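Putative acetyltransferase (Nocardia farcinica, PDB 3D9W) probably catalyses the transfer of an acetyl group from acetyl-coenzyme A to the amino group of arylamines. Local coordinates at residues L93-V107 with P116-D128. Numbering follows the deposited sequence.
Sequences LERLGFGVTGHTGRV and PATHALLRVTTAD
Gly99, Thr101, His103 and Gly105 pair with Thr125, Arg123, Leu121 and His119 through eight backbone hydrogen bonds, the ladder of an antiparallel beta hairpin. Arg123 N reaches Thr101 O at 2.9 Å, and Leu121 N reaches His103 O at 3.0 Å. At the far end Thr118 and His119 both face Gly105, a classic beta bulge. Gly99 leaves room for Thr125 OG1, 3.2 Å from Gly99 CA.

On the face bearing Thr101, His103 and Arg123, the arginine suits its place by its long aliphatic chain: CG lies anti to the backbone N (chi1 175°), and the extended chain runs beside Thr101 CG2 and brings CD within 3.4 Å of His103 NE2. The imidazole and guanidinium planes stand 80° apart. Leu122 and Val124 belong to the other face, where Leu93 CD1, from the end of helix 82-95, touches Leu122 CD1 and Val124 CG2, both at 3.9 Å. In the loop before the strand, Phe98 turns a ring edge to Thr125 O, with CD1 near Val124 CG1.

His119 NE2 is hydrogen-bonded to Asp136, and its side chain touches Cys82, consistent with the family's Cys-His-Asp catalytic triad, whose histidine this hairpin probably carries. Strand 132-135 flanks 117-125 and strand 188-193 flanks 99-107, while Ala120 and Leu122 pack against helix 82-95.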
loop_
_atom_site.group_PDB
_atom_site.type_symbol
_atom_site.label_atom_id
_atom_site.label_comp_id
_atom_site.label_asym_id
_atom_site.label_seq_id
_atom_site.Cartn_x
_atom_site.Cartn_y
_atom_site.Cartn_z
ATOM N N LEU A 93 -0.644 -7.055 12.872
ATOM C CA LEU A 93 0.562 -6.721 13.623
ATOM C C LEU A 93 0.255 -6.661 15.104
ATOM O O LEU A 93 0.916 -7.306 15.909
ATOM C CB LEU A 93 1.121 -5.373 13.169
ATOM C CG LEU A 93 1.710 -5.338 11.768
ATOM C CD1 LEU A 93 2.194 -3.936 11.459
ATOM C CD2 LEU A 93 2.849 -6.327 11.682
ATOM N N GLU A 94 -0.756 -5.879 15.458
ATOM C CA GLU A 94 -1.158 -5.731 16.848
ATOM C C GLU A 94 -1.437 -7.111 17.443
ATOM O O GLU A 94 -0.852 -7.509 18.456
ATOM C CB GLU A 94 -2.412 -4.867 16.927
ATOM C CG GLU A 94 -2.757 -4.418 18.314
ATOM C CD GLU A 94 -3.883 -3.418 18.311
ATOM O OE1 GLU A 94 -5.030 -3.816 18.020
ATOM O OE2 GLU A 94 -3.621 -2.224 18.585
ATOM N N ARG A 95 -2.332 -7.840 16.788
ATOM C CA ARG A 95 -2.694 -9.174 17.223
ATOM C C ARG A 95 -1.496 -10.032 17.607
ATOM O O ARG A 95 -1.513 -10.692 18.641
ATOM C CB ARG A 95 -3.506 -9.867 16.133
ATOM C CG ARG A 95 -4.940 -9.404 16.110
ATOM C CD ARG A 95 -5.600 -9.710 17.447
ATOM N NE ARG A 95 -5.701 -11.153 17.655
ATOM C CZ ARG A 95 -6.607 -11.934 17.074
ATOM N NH1 ARG A 95 -7.510 -11.419 16.247
ATOM N NH2 ARG A 95 -6.598 -13.238 17.307
ATOM N N LEU A 96 -0.455 -10.013 16.778
ATOM C CA LEU A 96 0.734 -10.811 17.034
ATOM C C LEU A 96 1.632 -10.245 18.130
ATOM O O LEU A 96 2.709 -10.780 18.391
ATOM C CB LEU A 96 1.518 -10.983 15.741
ATOM C CG LEU A 96 0.653 -11.537 14.604
ATOM C CD1 LEU A 96 1.462 -11.632 13.323
ATOM C CD2 LEU A 96 0.115 -12.893 14.989
ATOM N N GLY A 97 1.188 -9.171 18.778
ATOM C CA GLY A 97 1.973 -8.584 19.853
ATOM C C GLY A 97 3.050 -7.607 19.419
ATOM O O GLY A 97 4.043 -7.410 20.116
ATOM N N PHE A 98 2.861 -6.992 18.264
ATOM C CA PHE A 98 3.823 -6.025 17.761
ATOM C C PHE A 98 3.516 -4.633 18.285
ATOM O O PHE A 98 2.406 -4.354 18.739
ATOM C CB PHE A 98 3.788 -5.982 16.238
ATOM C CG PHE A 98 4.612 -7.040 15.585
ATOM C CD1 PHE A 98 5.994 -7.016 15.691
ATOM C CD2 PHE A 98 4.009 -8.046 14.836
ATOM C CE1 PHE A 98 6.772 -7.975 15.061
ATOM C CE2 PHE A 98 4.780 -9.016 14.199
ATOM C CZ PHE A 98 6.168 -8.978 14.313
ATOM N N GLY A 99 4.518 -3.765 18.215
ATOM C CA GLY A 99 4.347 -2.389 18.635
ATOM C C GLY A 99 3.960 -1.650 17.375
ATOM O O GLY A 99 4.755 -1.571 16.436
ATOM N N VAL A 100 2.744 -1.113 17.342
ATOM C CA VAL A 100 2.272 -0.412 16.157
ATOM C C VAL A 100 1.817 1.013 16.396
ATOM O O VAL A 100 0.984 1.286 17.264
ATOM C CB VAL A 100 1.136 -1.191 15.485
ATOM C CG1 VAL A 100 0.630 -0.433 14.275
ATOM C CG2 VAL A 100 1.637 -2.561 15.072
ATOM N N THR A 101 2.380 1.912 15.594
ATOM C CA THR A 101 2.091 3.340 15.659
ATOM C C THR A 101 2.064 3.828 14.208
ATOM O O THR A 101 2.821 3.347 13.379
ATOM C CB THR A 101 3.189 4.063 16.491
ATOM O OG1 THR A 101 2.986 5.480 16.467
ATOM C CG2 THR A 101 4.545 3.733 15.948
ATOM N N GLY A 102 1.194 4.774 13.888
ATOM C CA GLY A 102 1.114 5.207 12.508
ATOM C C GLY A 102 1.739 6.518 12.103
ATOM O O GLY A 102 1.994 7.388 12.921
ATOM N N HIS A 103 1.984 6.635 10.803
ATOM C CA HIS A 103 2.555 7.831 10.190
ATOM C C HIS A 103 1.866 8.052 8.846
ATOM O O HIS A 103 1.209 7.158 8.310
ATOM C CB HIS A 103 4.062 7.683 9.940
ATOM C CG HIS A 103 4.894 7.585 11.184
ATOM N ND1 HIS A 103 4.572 8.234 12.355
ATOM C CD2 HIS A 103 6.079 6.968 11.414
ATOM C CE1 HIS A 103 5.522 8.024 13.250
ATOM N NE2 HIS A 103 6.448 7.260 12.703
ATOM N N THR A 104 2.014 9.253 8.309
ATOM C CA THR A 104 1.421 9.589 7.027
ATOM C C THR A 104 2.466 10.273 6.176
ATOM O O THR A 104 3.218 11.121 6.648
ATOM C CB THR A 104 0.229 10.537 7.172
ATOM O OG1 THR A 104 -0.876 9.831 7.742
ATOM C CG2 THR A 104 -0.180 11.063 5.818
ATOM N N GLY A 105 2.509 9.900 4.909
ATOM C CA GLY A 105 3.475 10.496 4.022
ATOM C C GLY A 105 2.822 11.198 2.858
ATOM O O GLY A 105 1.620 11.051 2.622
ATOM N N ARG A 106 3.629 11.976 2.143
ATOM C CA ARG A 106 3.184 12.711 0.966
ATOM C C ARG A 106 3.890 12.089 -0.229
ATOM O O ARG A 106 5.114 12.147 -0.332
ATOM C CB ARG A 106 3.587 14.184 1.045
ATOM C CG ARG A 106 3.139 14.932 2.266
ATOM C CD ARG A 106 3.685 16.344 2.199
ATOM N NE ARG A 106 3.521 17.099 3.440
ATOM C CZ ARG A 106 2.363 17.561 3.895
ATOM N NH1 ARG A 106 1.242 17.350 3.221
ATOM N NH2 ARG A 106 2.334 18.258 5.016
ATOM N N VAL A 107 3.130 11.480 -1.124
ATOM C CA VAL A 107 3.748 10.898 -2.290
ATOM C C VAL A 107 4.184 12.045 -3.184
ATOM O O VAL A 107 3.518 13.069 -3.279
ATOM C CB VAL A 107 2.789 10.005 -3.055
ATOM C CG1 VAL A 107 3.521 9.351 -4.208
ATOM C CG2 VAL A 107 2.211 8.957 -2.127
ATOM N N PRO A 116 -0.849 16.066 -0.878
ATOM C CA PRO A 116 -1.519 15.718 0.374
ATOM C C PRO A 116 -0.819 14.621 1.161
ATOM O O PRO A 116 -0.197 13.736 0.579
ATOM C CB PRO A 116 -2.891 15.257 -0.096
ATOM C CG PRO A 116 -3.089 16.001 -1.351
ATOM C CD PRO A 116 -1.763 15.906 -2.017
ATOM N N ALA A 117 -0.921 14.678 2.485
ATOM C CA ALA A 117 -0.336 13.636 3.324
ATOM C C ALA A 117 -1.463 12.615 3.482
ATOM O O ALA A 117 -2.242 12.667 4.440
ATOM C CB ALA A 117 0.079 14.195 4.680
ATOM N N THR A 118 -1.552 11.694 2.526
ATOM C CA THR A 118 -2.603 10.693 2.535
ATOM C C THR A 118 -2.102 9.284 2.248
ATOM O O THR A 118 -2.844 8.438 1.744
ATOM C CB THR A 118 -3.682 11.064 1.509
ATOM O OG1 THR A 118 -3.136 10.987 0.190
ATOM C CG2 THR A 118 -4.171 12.486 1.747
ATOM N N HIS A 119 -0.838 9.031 2.570
ATOM C CA HIS A 119 -0.266 7.711 2.342
ATOM C C HIS A 119 0.085 6.990 3.649
ATOM O O HIS A 119 1.099 7.283 4.286
ATOM C CB HIS A 119 0.976 7.807 1.467
ATOM C CG HIS A 119 1.598 6.481 1.202
ATOM N ND1 HIS A 119 0.928 5.472 0.544
ATOM C CD2 HIS A 119 2.786 5.962 1.586
ATOM C CE1 HIS A 119 1.677 4.386 0.538
ATOM N NE2 HIS A 119 2.809 4.656 1.165
ATOM N N ALA A 120 -0.756 6.029 4.022
ATOM C CA ALA A 120 -0.582 5.276 5.253
ATOM C C ALA A 120 0.756 4.556 5.382
ATOM O O ALA A 120 1.181 3.828 4.482
ATOM C CB ALA A 120 -1.720 4.285 5.400
ATOM N N LEU A 121 1.417 4.770 6.513
ATOM C CA LEU A 121 2.697 4.133 6.792
ATOM C C LEU A 121 2.643 3.602 8.206
ATOM O O LEU A 121 1.926 4.140 9.045
ATOM C CB LEU A 121 3.854 5.131 6.663
ATOM C CG LEU A 121 4.245 5.590 5.249
ATOM C CD1 LEU A 121 5.326 6.675 5.335
ATOM C CD2 LEU A 121 4.734 4.394 4.413
ATOM N N LEU A 122 3.393 2.539 8.472
ATOM C CA LEU A 122 3.411 1.953 9.801
ATOM C C LEU A 122 4.819 1.890 10.402
ATOM O O LEU A 122 5.746 1.351 9.795
ATOM C CB LEU A 122 2.798 0.552 9.763
ATOM C CG LEU A 122 1.349 0.432 9.283
ATOM C CD1 LEU A 122 0.938 -1.032 9.161
ATOM C CD2 LEU A 122 0.437 1.158 10.260
ATOM N N ARG A 123 4.961 2.472 11.594
ATOM C CA ARG A 123 6.213 2.486 12.361
ATOM C C ARG A 123 6.050 1.283 13.300
ATOM O O ARG A 123 5.173 1.277 14.176
ATOM C CB ARG A 123 6.316 3.795 13.155
ATOM C CG ARG A 123 7.498 3.920 14.108
ATOM C CD ARG A 123 7.246 5.045 15.113
ATOM N NE ARG A 123 8.262 5.147 16.155
ATOM C CZ ARG A 123 9.308 5.971 16.099
ATOM N NH1 ARG A 123 9.477 6.769 15.047
ATOM N NH2 ARG A 123 10.185 6.011 17.095
ATOM N N VAL A 124 6.894 0.269 13.118
ATOM C CA VAL A 124 6.796 -0.963 13.900
ATOM C C VAL A 124 8.004 -1.314 14.778
ATOM O O VAL A 124 9.156 -1.084 14.400
ATOM C CB VAL A 124 6.519 -2.152 12.942
ATOM C CG1 VAL A 124 6.166 -3.409 13.718
ATOM C CG2 VAL A 124 5.417 -1.776 11.980
ATOM N N THR A 125 7.723 -1.898 15.943
ATOM C CA THR A 125 8.762 -2.311 16.892
ATOM C C THR A 125 8.611 -3.789 17.276
ATOM O O THR A 125 7.524 -4.231 17.647
ATOM C CB THR A 125 8.690 -1.476 18.169
ATOM O OG1 THR A 125 7.441 -1.721 18.829
ATOM C CG2 THR A 125 8.809 0.001 17.834
ATOM N N THR A 126 9.701 -4.548 17.188
ATOM C CA THR A 126 9.648 -5.964 17.525
ATOM C C THR A 126 10.021 -6.207 18.979
ATOM O O THR A 126 10.293 -5.269 19.731
ATOM C CB THR A 126 10.583 -6.816 16.621
ATOM O OG1 THR A 126 11.930 -6.786 17.126
ATOM C CG2 THR A 126 10.544 -6.291 15.189
ATOM N N ALA A 127 10.041 -7.480 19.365
ATOM C CA ALA A 127 10.352 -7.868 20.737
ATOM C C ALA A 127 11.815 -8.277 20.924
ATOM O O ALA A 127 12.228 -8.649 22.028
ATOM C CB ALA A 127 9.434 -9.009 21.159
ATOM N N ASP A 128 12.598 -8.192 19.853
ATOM C CA ASP A 128 14.002 -8.573 19.897
ATOM C C ASP A 128 14.903 -7.416 20.314
ATOM O O ASP A 128 15.913 -7.614 20.998
ATOM C CB ASP A 128 14.430 -9.082 18.525
ATOM C CG ASP A 128 13.368 -9.961 17.872
ATOM O OD1 ASP A 128 12.999 -11.003 18.465
ATOM O OD2 ASP A 128 12.897 -9.600 16.764
#